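Local coordinates for protein Non-ribosomal peptide synthetase (Streptomyces halstedii, PDB 3WV4) that is a non-ribosomal peptide synthetase, here modelled as its N-terminal part, with a fold of the AMP-binding enzyme family in the ANL clan, at residues P127-K130 / P131-R135; W245-G248 / L249-L253; L273-S276 / L277-S280; F312-A316 / A317-Q321. All coordinates share one frame; numbering follows the deposited sequence.

Interaction 1 of 4, residues P127-K130 / P131-R135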
loop_
_atom_site.group_PDB
_atom_site.type_symbol
_atom_site.label_atom_id
_atom_site.label_comp_id
_atom_site.label_asym_id
_atom_site.label_seq_id
_atom_site.Cartn_x
_atom_site.Cartn_y
_atom_site.Cartn_z
ATOM N N PRO A 127 -8.792 4.246 -11.482
ATOM C CA PRO A 127 -9.429 4.584 -12.733
ATOM C C PRO A 127 -10.919 4.357 -12.509
ATOM O O PRO A 127 -11.283 3.723 -11.521
ATOM C CB PRO A 127 -8.812 3.591 -13.712
ATOM C CG PRO A 127 -7.418 3.343 -13.165
ATOM C CD PRO A 127 -7.589 3.402 -11.667
ATOM N N GLY A 128 -11.787 4.904 -13.345
ATOM C CA GLY A 128 -13.237 4.684 -13.146
ATOM C C GLY A 128 -14.009 5.584 -12.182
ATOM O O GLY A 128 -15.200 5.391 -12.003
ATOM N N MET A 129 -13.370 6.569 -11.562
ATOM C CA MET A 129 -14.114 7.558 -10.779
ATOM C C MET A 129 -14.914 8.456 -11.686
ATOM O O MET A 129 -14.506 8.714 -12.794
ATOM C CB MET A 129 -13.185 8.434 -9.943
ATOM C CG MET A 129 -12.425 7.674 -8.867
ATOM S SD MET A 129 -11.187 8.682 -8.057
ATOM C CE MET A 129 -12.129 10.101 -7.467
ATOM N N LYS A 130 -16.033 8.969 -11.164
ATOM C CA LYS A 130 -16.970 9.798 -11.910
ATOM C C LYS A 130 -16.599 11.249 -11.875
ATOM O O LYS A 130 -16.025 11.733 -10.919
ATOM C CB LYS A 130 -18.371 9.677 -11.312
ATOM C CG LYS A 130 -18.929 8.254 -11.356
ATOM C CD LYS A 130 -20.455 8.215 -11.251
ATOM C CE LYS A 130 -21.161 8.785 -12.470
ATOM N NZ LYS A 130 -20.752 8.071 -13.701
ATOM N N PRO A 131 -16.977 11.975 -12.911
ATOM C CA PRO A 131 -16.485 13.337 -12.994
ATOM C C PRO A 131 -16.590 14.149 -11.714
ATOM O O PRO A 131 -15.592 14.708 -11.276
ATOM C CB PRO A 131 -17.348 13.947 -14.103
ATOM C CG PRO A 131 -17.631 12.781 -15.017
ATOM C CD PRO A 131 -17.646 11.543 -14.154
ATOM N N PHE A 132 -17.771 14.241 -11.101
ATOM C CA PHE A 132 -17.879 15.162 -9.956
ATOM C C PHE A 132 -17.055 14.644 -8.745
ATOM O O PHE A 132 -16.664 15.407 -7.854
ATOM C CB PHE A 132 -19.309 15.366 -9.510
ATOM C CG PHE A 132 -19.764 14.357 -8.511
ATOM C CD1 PHE A 132 -19.910 14.723 -7.186
ATOM C CD2 PHE A 132 -20.025 13.050 -8.896
ATOM C CE1 PHE A 132 -20.337 13.809 -6.262
ATOM C CE2 PHE A 132 -20.478 12.134 -7.986
ATOM C CZ PHE A 132 -20.618 12.504 -6.665
ATOM N N HIS A 133 -16.853 13.338 -8.706
ATOM C CA HIS A 133 -16.084 12.727 -7.641
ATOM C C HIS A 133 -14.614 13.150 -7.792
ATOM O O HIS A 133 -13.960 13.598 -6.812
ATOM C CB HIS A 133 -16.275 11.214 -7.704
ATOM C CG HIS A 133 -15.725 10.505 -6.526
ATOM N ND1 HIS A 133 -15.601 9.143 -6.481
ATOM C CD2 HIS A 133 -15.239 10.974 -5.357
ATOM C CE1 HIS A 133 -15.061 8.792 -5.324
ATOM N NE2 HIS A 133 -14.823 9.887 -4.628
ATOM N N LEU A 134 -14.124 13.056 -9.034
ATOM C CA LEU A 134 -12.797 13.576 -9.409
ATOM C C LEU A 134 -12.625 15.038 -9.057
ATOM O O LEU A 134 -11.668 15.400 -8.385
ATOM C CB LEU A 134 -12.543 13.358 -10.900
ATOM C CG LEU A 134 -12.212 11.877 -11.128
ATOM C CD1 LEU A 134 -12.428 11.458 -12.577
ATOM C CD2 LEU A 134 -10.774 11.600 -10.709
ATOM N N ARG A 135 -13.580 15.882 -9.448
ATOM C CA ARG A 135 -13.436 17.302 -9.152
ATOM C C ARG A 135 -13.279 17.558 -7.663
ATOM O O ARG A 135 -12.478 18.392 -7.279
ATOM C CB ARG A 135 -14.569 18.197 -9.745
ATOM C CG ARG A 135 -15.937 18.066 -9.132
ATOM C CD ARG A 135 -16.842 19.236 -9.577
ATOM N NE ARG A 135 -16.415 19.770 -10.877
ATOM C CZ ARG A 135 -16.895 19.382 -12.059
ATOM N NH1 ARG A 135 -17.850 18.452 -12.150
ATOM N NH2 ARG A 135 -16.433 19.964 -13.156
#

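Interaction 2 of 4, residues W245-G248 / L249-L253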
loop_
_atom_site.group_PDB
_atom_site.type_symbol
_atom_site.label_atom_id
_atom_site.label_comp_id
_atom_site.label_asym_id
_atom_site.label_seq_id
_atom_site.Cartn_x
_atom_site.Cartn_y
_atom_site.Cartn_z
ATOM N N TRP A 245 -4.365 1.709 -4.097
ATOM C CA TRP A 245 -4.974 1.337 -2.848
ATOM C C TRP A 245 -3.757 1.018 -1.936
ATOM O O TRP A 245 -2.720 0.523 -2.390
ATOM C CB TRP A 245 -5.905 0.147 -3.151
ATOM C CG TRP A 245 -6.448 -0.655 -1.990
ATOM C CD1 TRP A 245 -6.499 -0.294 -0.664
ATOM C CD2 TRP A 245 -7.071 -1.948 -2.070
ATOM N NE1 TRP A 245 -7.077 -1.295 0.082
ATOM C CE2 TRP A 245 -7.445 -2.318 -0.747
ATOM C CE3 TRP A 245 -7.350 -2.827 -3.127
ATOM C CZ2 TRP A 245 -8.081 -3.529 -0.447
ATOM C CZ3 TRP A 245 -7.977 -4.032 -2.835
ATOM C CH2 TRP A 245 -8.340 -4.370 -1.494
ATOM N N ASP A 246 -3.819 1.417 -0.685
ATOM C CA ASP A 246 -2.692 1.210 0.192
ATOM C C ASP A 246 -2.284 -0.293 0.302
ATOM O O ASP A 246 -1.137 -0.627 0.632
ATOM C CB ASP A 246 -2.920 1.893 1.562
ATOM C CG ASP A 246 -4.024 1.274 2.386
ATOM O OD1 ASP A 246 -4.693 0.327 1.906
ATOM O OD2 ASP A 246 -4.218 1.754 3.544
ATOM N N PHE A 247 -3.195 -1.192 -0.040
ATOM C CA PHE A 247 -2.891 -2.607 0.003
ATOM C C PHE A 247 -1.795 -2.898 -1.010
ATOM O O PHE A 247 -0.725 -3.347 -0.640
ATOM C CB PHE A 247 -4.167 -3.459 -0.225
ATOM C CG PHE A 247 -4.016 -4.922 0.139
ATOM C CD1 PHE A 247 -2.937 -5.387 0.926
ATOM C CD2 PHE A 247 -4.964 -5.851 -0.273
ATOM C CE1 PHE A 247 -2.818 -6.722 1.257
ATOM C CE2 PHE A 247 -4.852 -7.192 0.089
ATOM C CZ PHE A 247 -3.784 -7.625 0.829
ATOM N N GLY A 248 -2.023 -2.555 -2.269
ATOM C CA GLY A 248 -0.993 -2.732 -3.296
ATOM C C GLY A 248 0.234 -1.843 -3.118
ATOM O O GLY A 248 1.358 -2.249 -3.406
ATOM N N LEU A 249 0.028 -0.633 -2.658
ATOM C CA LEU A 249 1.147 0.267 -2.436
ATOM C C LEU A 249 2.228 -0.334 -1.521
ATOM O O LEU A 249 3.418 -0.171 -1.759
ATOM C CB LEU A 249 0.635 1.586 -1.827
ATOM C CG LEU A 249 1.184 2.984 -2.195
ATOM C CD1 LEU A 249 1.512 3.855 -0.989
ATOM C CD2 LEU A 249 2.323 2.977 -3.198
ATOM N N TYR A 250 1.784 -1.000 -0.465
ATOM C CA TYR A 250 2.689 -1.558 0.518
ATOM C C TYR A 250 3.297 -2.833 0.044
ATOM O O TYR A 250 4.303 -3.307 0.595
ATOM C CB TYR A 250 2.016 -1.775 1.868
ATOM C CG TYR A 250 2.011 -0.533 2.711
ATOM C CD1 TYR A 250 2.866 -0.386 3.759
ATOM C CD2 TYR A 250 1.147 0.498 2.410
ATOM C CE1 TYR A 250 2.823 0.751 4.543
ATOM C CE2 TYR A 250 1.090 1.647 3.158
ATOM C CZ TYR A 250 1.935 1.787 4.228
ATOM O OH TYR A 250 1.899 2.929 4.980
ATOM N N LYS A 251 2.698 -3.407 -0.980
ATOM C CA LYS A 251 3.354 -4.525 -1.612
ATOM C C LYS A 251 4.494 -3.993 -2.466
ATOM O O LYS A 251 5.538 -4.620 -2.524
ATOM C CB LYS A 251 2.322 -5.494 -2.258
ATOM C CG LYS A 251 1.462 -6.314 -1.181
ATOM C CD LYS A 251 1.834 -6.276 0.420
ATOM C CE LYS A 251 0.832 -5.528 1.354
ATOM N NZ LYS A 251 0.432 -6.042 2.780
ATOM N N VAL A 252 4.355 -2.788 -3.024
ATOM C CA VAL A 252 5.508 -2.101 -3.692
ATOM C C VAL A 252 6.603 -1.804 -2.651
ATOM O O VAL A 252 7.775 -2.074 -2.873
ATOM C CB VAL A 252 5.100 -0.751 -4.294
ATOM C CG1 VAL A 252 6.311 -0.018 -4.862
ATOM C CG2 VAL A 252 4.038 -0.916 -5.351
ATOM N N LEU A 253 6.197 -1.284 -1.482
ATOM C CA LEU A 253 7.188 -0.939 -0.449
ATOM C C LEU A 253 7.880 -2.119 0.143
ATOM O O LEU A 253 9.130 -2.131 0.304
ATOM C CB LEU A 253 6.545 -0.140 0.660
ATOM C CG LEU A 253 5.934 1.178 0.171
ATOM C CD1 LEU A 253 4.893 1.717 1.175
ATOM C CD2 LEU A 253 7.035 2.154 -0.027
#

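Interaction 3 of 4, residues L273-S276 / L277-S280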
loop_
_atom_site.group_PDB
_atom_site.type_symbol
_atom_site.label_atom_id
_atom_site.label_comp_id
_atom_site.label_asym_id
_atom_site.label_seq_id
_atom_site.Cartn_x
_atom_site.Cartn_y
_atom_site.Cartn_z
ATOM N N LEU A 273 -5.759 -16.902 -14.289
ATOM C CA LEU A 273 -5.115 -16.681 -13.037
ATOM C C LEU A 273 -4.159 -17.784 -12.586
ATOM O O LEU A 273 -3.026 -17.482 -12.212
ATOM C CB LEU A 273 -6.177 -16.456 -11.982
ATOM C CG LEU A 273 -5.629 -15.941 -10.667
ATOM C CD1 LEU A 273 -4.850 -14.644 -10.875
ATOM C CD2 LEU A 273 -6.783 -15.752 -9.703
ATOM N N VAL A 274 -4.599 -19.050 -12.619
ATOM C CA VAL A 274 -3.784 -20.142 -12.058
ATOM C C VAL A 274 -2.473 -20.362 -12.831
ATOM O O VAL A 274 -1.402 -20.594 -12.244
ATOM C CB VAL A 274 -4.538 -21.476 -12.008
ATOM C CG1 VAL A 274 -3.637 -22.574 -11.438
ATOM C CG2 VAL A 274 -5.809 -21.341 -11.165
ATOM N N LYS A 275 -2.585 -20.279 -14.139
ATOM C CA LYS A 275 -1.453 -20.354 -15.025
ATOM C C LYS A 275 -0.476 -19.202 -14.767
ATOM O O LYS A 275 0.717 -19.420 -14.516
ATOM C CB LYS A 275 -1.961 -20.304 -16.465
ATOM C CG LYS A 275 -0.933 -20.656 -17.523
ATOM C CD LYS A 275 -1.477 -20.304 -18.897
ATOM C CE LYS A 275 -0.651 -20.945 -19.978
ATOM N NZ LYS A 275 -1.170 -20.594 -21.333
ATOM N N SER A 276 -0.981 -17.979 -14.801
ATOM C CA SER A 276 -0.153 -16.821 -14.477
ATOM C C SER A 276 0.636 -17.036 -13.174
ATOM O O SER A 276 1.822 -16.732 -13.099
ATOM C CB SER A 276 -1.019 -15.566 -14.370
ATOM O OG SER A 276 -2.156 -15.687 -15.206
ATOM N N LEU A 277 -0.030 -17.540 -12.144
ATOM C CA LEU A 277 0.631 -17.734 -10.879
ATOM C C LEU A 277 1.776 -18.689 -10.994
ATOM O O LEU A 277 2.874 -18.390 -10.534
ATOM C CB LEU A 277 -0.342 -18.244 -9.823
ATOM C CG LEU A 277 -1.349 -17.147 -9.446
ATOM C CD1 LEU A 277 -2.555 -17.722 -8.699
ATOM C CD2 LEU A 277 -0.644 -16.168 -8.529
ATOM N N ARG A 278 1.498 -19.841 -11.581
ATOM C CA ARG A 278 2.489 -20.903 -11.735
ATOM C C ARG A 278 3.651 -20.450 -12.597
ATOM O O ARG A 278 4.829 -20.610 -12.235
ATOM C CB ARG A 278 1.841 -22.187 -12.297
ATOM C CG ARG A 278 2.839 -23.313 -12.666
ATOM C CD ARG A 278 2.215 -24.437 -13.502
ATOM N NE ARG A 278 0.787 -24.542 -13.194
ATOM C CZ ARG A 278 -0.211 -24.368 -14.061
ATOM N NH1 ARG A 278 0.009 -24.132 -15.354
ATOM N NH2 ARG A 278 -1.453 -24.469 -13.614
ATOM N N GLU A 279 3.327 -19.890 -13.749
ATOM C CA GLU A 279 4.345 -19.465 -14.686
ATOM C C GLU A 279 5.179 -18.293 -14.181
ATOM O O GLU A 279 6.290 -18.117 -14.628
ATOM C CB GLU A 279 3.710 -19.154 -16.056
ATOM C CG GLU A 279 3.193 -20.433 -16.719
ATOM C CD GLU A 279 2.714 -20.237 -18.157
ATOM O OE1 GLU A 279 2.801 -19.090 -18.654
ATOM O OE2 GLU A 279 2.263 -21.241 -18.781
ATOM N N SER A 280 4.646 -17.473 -13.270
ATOM C CA SER A 280 5.439 -16.363 -12.695
ATOM C C SER A 280 6.304 -16.900 -11.560
ATOM O O SER A 280 7.195 -16.251 -11.091
ATOM C CB SER A 280 4.497 -15.255 -12.232
ATOM O OG SER A 280 3.646 -15.715 -11.187
#

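Interaction 4 of 4, residues F312-A316 / A317-Q321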
loop_
_atom_site.group_PDB
_atom_site.type_symbol
_atom_site.label_atom_id
_atom_site.label_comp_id
_atom_site.label_asym_id
_atom_site.label_seq_id
_atom_site.Cartn_x
_atom_site.Cartn_y
_atom_site.Cartn_z
ATOM N N PHE A 312 -0.769 -16.614 1.398
ATOM C CA PHE A 312 -1.837 -15.732 1.060
ATOM C C PHE A 312 -2.070 -14.793 2.236
ATOM O O PHE A 312 -2.188 -15.264 3.383
ATOM C CB PHE A 312 -3.141 -16.490 0.861
ATOM C CG PHE A 312 -3.096 -17.441 -0.266
ATOM C CD1 PHE A 312 -3.240 -16.998 -1.571
ATOM C CD2 PHE A 312 -2.878 -18.805 -0.035
ATOM C CE1 PHE A 312 -3.177 -17.890 -2.634
ATOM C CE2 PHE A 312 -2.801 -19.704 -1.109
ATOM C CZ PHE A 312 -2.945 -19.236 -2.421
ATOM N N THR A 313 -2.169 -13.500 1.951
ATOM C CA THR A 313 -2.423 -12.543 2.988
ATOM C C THR A 313 -3.738 -11.804 2.686
ATOM O O THR A 313 -3.916 -11.243 1.621
ATOM C CB THR A 313 -1.252 -11.570 3.181
ATOM O OG1 THR A 313 -1.039 -10.780 2.035
ATOM C CG2 THR A 313 -0.019 -12.321 3.381
ATOM N N ASN A 314 -4.606 -11.776 3.677
ATOM C CA ASN A 314 -5.916 -11.249 3.514
ATOM C C ASN A 314 -6.060 -10.076 4.446
ATOM O O ASN A 314 -5.908 -10.213 5.675
ATOM C CB ASN A 314 -6.977 -12.296 3.834
ATOM C CG ASN A 314 -8.387 -11.789 3.535
ATOM O OD1 ASN A 314 -8.727 -11.541 2.384
ATOM N ND2 ASN A 314 -9.196 -11.657 4.549
ATOM N N SER A 315 -6.317 -8.916 3.840
ATOM C CA SER A 315 -6.786 -7.759 4.574
ATOM C C SER A 315 -8.238 -7.592 4.079
ATOM O O SER A 315 -8.910 -8.581 3.748
ATOM C CB SER A 315 -5.840 -6.519 4.382
ATOM O OG SER A 315 -5.418 -6.301 3.039
ATOM N N ALA A 316 -8.742 -6.373 4.050
ATOM C CA ALA A 316 -10.068 -6.125 3.486
ATOM C C ALA A 316 -11.229 -6.674 4.328
ATOM O O ALA A 316 -12.041 -5.872 4.785
ATOM C CB ALA A 316 -10.169 -6.634 2.045
ATOM N N ALA A 317 -11.340 -7.996 4.519
ATOM C CA ALA A 317 -12.546 -8.598 5.166
ATOM C C ALA A 317 -12.427 -10.074 5.481
ATOM O O ALA A 317 -11.678 -10.775 4.862
ATOM C CB ALA A 317 -13.779 -8.388 4.292
ATOM N N ALA A 318 -13.201 -10.528 6.442
ATOM C CA ALA A 318 -13.190 -11.886 6.908
ATOM C C ALA A 318 -13.190 -12.902 5.778
ATOM O O ALA A 318 -13.985 -12.847 4.835
ATOM C CB ALA A 318 -14.393 -12.124 7.828
ATOM N N LEU A 319 -12.273 -13.839 5.884
ATOM C CA LEU A 319 -12.158 -14.920 4.945
ATOM C C LEU A 319 -12.887 -16.089 5.591
ATOM O O LEU A 319 -12.569 -16.439 6.724
ATOM C CB LEU A 319 -10.671 -15.220 4.765
ATOM C CG LEU A 319 -10.224 -15.980 3.510
ATOM C CD1 LEU A 319 -10.614 -15.241 2.235
ATOM C CD2 LEU A 319 -8.716 -16.147 3.587
ATOM N N PRO A 320 -13.907 -16.651 4.924
ATOM C CA PRO A 320 -14.739 -17.689 5.522
ATOM C C PRO A 320 -14.055 -19.027 5.564
ATOM O O PRO A 320 -13.146 -19.279 4.743
ATOM C CB PRO A 320 -15.967 -17.763 4.599
ATOM C CG PRO A 320 -15.500 -17.186 3.301
ATOM C CD PRO A 320 -14.403 -16.215 3.603
ATOM N N GLN A 321 -14.476 -19.882 6.495
ATOM C CA GLN A 321 -13.734 -21.114 6.730
ATOM C C GLN A 321 -13.590 -21.905 5.445
ATOM O O GLN A 321 -12.528 -22.450 5.167
ATOM C CB GLN A 321 -14.383 -21.990 7.778
ATOM C CG GLN A 321 -13.481 -23.110 8.292
ATOM C CD GLN A 321 -12.175 -22.564 8.841
ATOM O OE1 GLN A 321 -12.155 -21.512 9.471
ATOM N NE2 GLN A 321 -11.072 -23.228 8.543
#

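Interaction 1 of 4, residues P127-K130 / P131-R135
Lys-130 O accepts Leu-134 N across the first turn of helix 131-141 at 3.0 Å, with an almost straight N-H...O angle of 171°, and also takes a weak bond from His-133 N at 2.9 Å. Lys-130 is thus the N-cap and Pro-131 the first helical residue, a position that suits proline, since a first-turn nitrogen has no carbonyl of the helix to bond and the missing N-H is not needed there. Met-129, just before the cap, packs on Leu-134 in the manner of a hydrophobic staple: Met-129 CB lies 3.8 Å from Leu-134 CG, while Leu-134 CD2 sits beside the thioether, 4.0 Å from Met-129 SD. Leu-134 is the buried partner; it also meets Leu-125 in the preceding loop and Val-160 of helix 151-160, joining the helix start to both. The same methionine serves a second neighbour. The bend at its last torsion (chi3 55°) carries the methyl over the imidazole of His-133 while it keeps contact with Leu-134 CD2; methionine and histidine cross at about a right angle. His-133 and Phe-132 both touch Ser-204, and His-133 CB rests near the rim of one face of the Phe-132 ring. The methionine methyl makes a CH-pi contact over the centre of the histidine face: Met-129 CE stands 3.6 Å from the His-133 centroid, only 6° off the ring normal.

Interaction 2 of 4, residues W245-G248 / L249-L253
The Phe-247 ring meets Lys-251 at its edge, the amine lying in the ring plane with NZ 3.7 Å from Phe-247 CE1, so this is no cation-pi stack; Arg-347, of like charge, lies near the amine. Tyr-250 likewise offers an edge to the preceding turn: Tyr-250 CD2 comes within 3.1 Å of Asp-246 O, while Leu-253 CD1 covers one face of the phenol ring, 3.8 Å above its centre. One face of the poorly ordered Trp-245 indole has Phe-247 CB above it. With CG on the side opposite its carbonyl carbon (chi1 -71°) and chi2 almost eclipsed at -9°, the Lys-251 chain curls back along the helix, and its CE approaches Phe-247 O to 3.3 Å; this path is strained, and the position of its end should be read with care. These residues form the first turns of helix 246-258, the crossover of a beta-alpha-beta unit between strands 236-239 and 261-264. Trp-245 O, at the N-cap, receives Leu-249 N at 3.0 Å almost head-on. Asp-246 O is gripped twice, by Tyr-250 N, which comes from above the carbonyl plane, and by Lys-346 NZ. Neighbouring elements close round the turn: Pro-286 lies against both Phe-247 and Lys-251, Ile-218 and Ala-221 of helix 215-229 against Tyr-250, and Phe-112 of helix 106-116 against Leu-249. Gly-248 O accepts Val-252 N at 3.1 Å and a weaker bond from Lys-251 N.

Interaction 3 of 4, residues L273-S276 / L277-S280
Leu-273 O, Val-274 O, Lys-275 O and Ser-276 O each accept the amide four residues on, so the segments wind as consecutive alpha-helical turns; the bond from Glu-279 N to Lys-275 O, at 2.8 Å and 174°, is the straightest of the set. The helix lies against helix 289-300 and strand 236-239 and leads toward strand 284-287. Leucines and a valine line much of the side turned to the protein: Leu-273 CG meets Leu-277 CD1 at 4.1 Å, both leucines resting on Phe-238, while Val-274 reaches Leu-295 and Leu-298. Arg-278 crosses that valine on the way out. With CG trans to its backbone nitrogen (chi1 173°) and a bend at chi3, the chain turns back toward the preceding turn, putting NH2 3.6 Å from Val-274 CG1 and one face of the guanidinium toward Val-274 O. The head is held from elsewhere, by a salt bridge from NH2 to Asp-302 and a hydrogen bond from NE to Gly-305 O, which should fix its rotation. On the exposed side Lys-275 and Glu-279 pass obliquely. Lys-275 NZ stays 4.3 Å from Glu-279 OE2, beyond a salt bridge, and it is the lysine methylene CE that lies closer, 3.2 Å from the same oxygen; the opposite charges would probably still attract. Ser-276 OG turns back one turn to bond Ala-272 O. Ser-280 OG has a single proton for two carbonyl oxygens, Ser-276 O at 2.8 Å and Leu-277 O at 2.9 Å.

Interaction 4 of 4, residues F312-A316 / A317-Q321
Asn-314 extends its CG trans to the backbone nitrogen (chi1 -175°), and its second torsion then turns ND2 toward Ala-317, whose carbonyl oxygen it donates to at 2.7 Å. The acceptor lies practically in the asparagine amide plane, whereas the donor is tilted out of the carbonyl plane of Ala-317. Between the two residues the chain reverses at Ala-316, where backbone angles of 70° and -64° with a bond from Ala-317 N to Ser-315 O at 2.6 Å make a classic gamma turn; Ala-316 is poorly ordered, so its details deserve caution. This is the exit from strand 311-314, which lies between parallel strands 284-287 and 335-340, into the loop leading to helix 321-330. Leu-319 points back toward the strand end, its CB 3.9 Å from Asn-314 ND2, and packs further on Ala-292 and Val-336. Pro-289 and Ile-287 also touch the asparagine, which is buried. A short bond with its acceptor in the amide plane would hold the flat group in one rotation and fasten the Ala-317 carbonyl to the end of the strand across an otherwise exposed reversal.

The four local contacts follow one another along the chain, yet only interactions 2 and 4 touch: Phe-247 CZ lies 3.1 Å from Ser-315 OG and 3.7 Å from Thr-313 O, so the start of helix 246-258 packs on the end of strand 311-314. Arg-347 borders both, near Lys-251 in one and Ser-315 in the other; the centres of interactions 2 and 4 are about 17 Å apart. Interaction 3 comes within about 6 Å of interaction 4 by nearest atoms, and Leu-295 of helix 289-300 bridges them by meeting Val-274 and Phe-312. Interaction 1 stands apart at the surface, about 8 Å from interaction 2 by nearest atoms and about 33 Å from interaction 3 between centres.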